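Local coordinates for protein CopN (Chlamydia pneumoniae, PDB 4NRH) that probably acts as a type III secretion gatekeeper, binding the chaperone Scc3 to direct secretion of translocator proteins, at residues 233-237 with 276-281. Numbering follows the deposited sequence.
Sequences YHKII and TSSRLF
With CG anti to the backbone N (chi1 -179°), Tyr-233 sends its ring from helix 226-237 toward the loop at Thr-276, whose own chi1 of 57° sets OG1 between the backbone N and the carbonyl carbon. The two side chains meet from opposite directions, and Tyr-233 OH donates a hydrogen bond to Thr-276 OG1 at 3.0 Å, the acceptor lying near the plane of the tyrosine ring. Thr-276 OG1 is also hydrogen-bonded to the carbonyl O of Ala-272, so two hydrogen bonds hold it and tie the tyrosine to the end of helix 259-272.

Beside this polar link the contact turns apolar. One turn on, Ile-237 lays its CD1 against one face of the Tyr-233 ring, 3.4 Å above the plane and toward the rim, while the same methyl lies 3.7 Å from Phe-281 CZ. The Phe-281 ring, whose side chain crosses that of Tyr-233 at about a right angle, presents its edge to the phenol oxygen, with CZ 3.8 Å from Tyr-233 OH. Leu-280 completes the patch: its CD1 approaches Tyr-233 CE2 at 4.2 Å, and its CD2 comes within 4.4 Å of His-234 NE2, a nitrogen hydrogen-bonded to Ser-198 OG on helix 179-215.

The loop also faces the chaperone: Arg-279 forms a salt bridge with Asp-29 of the chaperone chain and Phe-281 packs on its Tyr-49. A buried hydroxyl pair can thus add direction to an apolar interface: the hydrogen bond probably helps to set where the phenol ends, and Ile-237 CD1 covers one ring face, joining the chaperone-binding loop to helix 226-237 within the third helical domain.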
loop_
_atom_site.group_PDB
_atom_site.type_symbol
_atom_site.label_atom_id
_atom_site.label_comp_id
_atom_site.label_asym_id
_atom_site.label_seq_id
_atom_site.Cartn_x
_atom_site.Cartn_y
_atom_site.Cartn_z
ATOM N N TYR A 233 11.012 -15.292 2.894
ATOM C CA TYR A 233 10.477 -14.658 1.692
ATOM C C TYR A 233 10.805 -13.168 1.665
ATOM O O TYR A 233 11.246 -12.636 0.645
ATOM C CB TYR A 233 8.964 -14.880 1.617
ATOM C CG TYR A 233 8.284 -14.295 0.398
ATOM C CD1 TYR A 233 8.634 -14.702 -0.883
ATOM C CD2 TYR A 233 7.268 -13.359 0.533
ATOM C CE1 TYR A 233 8.005 -14.175 -1.998
ATOM C CE2 TYR A 233 6.630 -12.830 -0.572
ATOM C CZ TYR A 233 7.002 -13.239 -1.835
ATOM O OH TYR A 233 6.368 -12.708 -2.936
ATOM N N HIS A 234 10.586 -12.501 2.793
ATOM C CA HIS A 234 10.852 -11.071 2.908
ATOM C C HIS A 234 12.349 -10.778 2.919
ATOM O O HIS A 234 12.788 -9.745 2.416
ATOM C CB HIS A 234 10.195 -10.513 4.169
ATOM C CG HIS A 234 8.700 -10.521 4.119
ATOM N ND1 HIS A 234 7.917 -10.737 5.233
ATOM C CD2 HIS A 234 7.843 -10.340 3.087
ATOM C CE1 HIS A 234 6.644 -10.690 4.888
ATOM N NE2 HIS A 234 6.571 -10.448 3.592
ATOM N N LYS A 235 13.124 -11.688 3.498
ATOM C CA LYS A 235 14.579 -11.573 3.498
ATOM C C LYS A 235 15.110 -11.623 2.072
ATOM O O LYS A 235 16.016 -10.874 1.704
ATOM C CB LYS A 235 15.209 -12.689 4.333
ATOM C CG LYS A 235 16.712 -12.558 4.521
ATOM C CD LYS A 235 17.231 -13.576 5.524
ATOM C CE LYS A 235 18.748 -13.539 5.619
ATOM N NZ LYS A 235 19.268 -14.569 6.563
ATOM N N ILE A 236 14.532 -12.515 1.276
ATOM C CA ILE A 236 14.915 -12.672 -0.121
ATOM C C ILE A 236 14.459 -11.476 -0.961
ATOM O O ILE A 236 15.208 -10.980 -1.803
ATOM C CB ILE A 236 14.342 -13.979 -0.702
ATOM C CG1 ILE A 236 14.990 -15.186 -0.021
ATOM C CG2 ILE A 236 14.573 -14.052 -2.190
ATOM C CD1 ILE A 236 14.508 -16.518 -0.550
ATOM N N ILE A 237 13.232 -11.015 -0.724
ATOM C CA ILE A 237 12.707 -9.846 -1.425
ATOM C C ILE A 237 13.529 -8.597 -1.113
ATOM O O ILE A 237 13.818 -7.790 -1.999
ATOM C CB ILE A 237 11.228 -9.586 -1.060
ATOM C CG1 ILE A 237 10.322 -10.618 -1.731
ATOM C CG2 ILE A 237 10.799 -8.187 -1.475
ATOM C CD1 ILE A 237 8.850 -10.348 -1.519
ATOM N N THR A 276 1.040 -12.211 -3.807
ATOM C CA THR A 276 1.250 -11.236 -2.746
ATOM C C THR A 276 1.218 -9.817 -3.306
ATOM O O THR A 276 1.292 -9.616 -4.518
ATOM C CB THR A 276 2.583 -11.475 -2.011
ATOM O OG1 THR A 276 3.665 -11.432 -2.947
ATOM C CG2 THR A 276 2.574 -12.830 -1.317
ATOM N N SER A 277 1.099 -8.843 -2.411
ATOM C CA SER A 277 0.914 -7.446 -2.791
ATOM C C SER A 277 2.052 -6.893 -3.644
ATOM O O SER A 277 3.224 -7.159 -3.383
ATOM C CB SER A 277 0.750 -6.580 -1.542
ATOM O OG SER A 277 0.699 -5.205 -1.883
ATOM N N SER A 278 1.687 -6.126 -4.668
ATOM C CA SER A 278 2.657 -5.483 -5.546
ATOM C C SER A 278 3.492 -4.459 -4.783
ATOM O O SER A 278 4.616 -4.142 -5.173
ATOM C CB SER A 278 1.948 -4.808 -6.721
ATOM O OG SER A 278 1.233 -3.659 -6.301
ATOM N N ARG A 279 2.929 -3.945 -3.695
ATOM C CA ARG A 279 3.588 -2.940 -2.868
ATOM C C ARG A 279 4.835 -3.494 -2.176
ATOM O O ARG A 279 5.707 -2.736 -1.751
ATOM C CB ARG A 279 2.604 -2.393 -1.832
ATOM C CG ARG A 279 3.044 -1.106 -1.160
ATOM C CD ARG A 279 1.981 -0.608 -0.198
ATOM N NE ARG A 279 2.415 0.581 0.528
ATOM C CZ ARG A 279 2.263 1.822 0.083
ATOM N NH1 ARG A 279 1.687 2.042 -1.092
ATOM N NH2 ARG A 279 2.686 2.846 0.812
ATOM N N LEU A 280 4.912 -4.817 -2.066
ATOM C CA LEU A 280 6.068 -5.488 -1.473
ATOM C C LEU A 280 7.368 -5.202 -2.220
ATOM O O LEU A 280 8.453 -5.289 -1.646
ATOM C CB LEU A 280 5.838 -6.998 -1.432
ATOM C CG LEU A 280 4.853 -7.535 -0.400
ATOM C CD1 LEU A 280 4.797 -9.045 -0.497
ATOM C CD2 LEU A 280 5.259 -7.097 0.996
ATOM N N PHE A 281 7.254 -4.863 -3.500
ATOM C CA PHE A 281 8.428 -4.668 -4.342
ATOM C C PHE A 281 8.638 -3.193 -4.674
ATOM O O PHE A 281 7.752 -2.535 -5.219
ATOM C CB PHE A 281 8.298 -5.493 -5.626
ATOM C CG PHE A 281 8.028 -6.954 -5.380
ATOM C CD1 PHE A 281 6.731 -7.418 -5.229
ATOM C CD2 PHE A 281 9.073 -7.859 -5.285
ATOM C CE1 PHE A 281 6.480 -8.758 -4.997
ATOM C CE2 PHE A 281 8.828 -9.200 -5.054
ATOM C CZ PHE A 281 7.529 -9.648 -4.909
#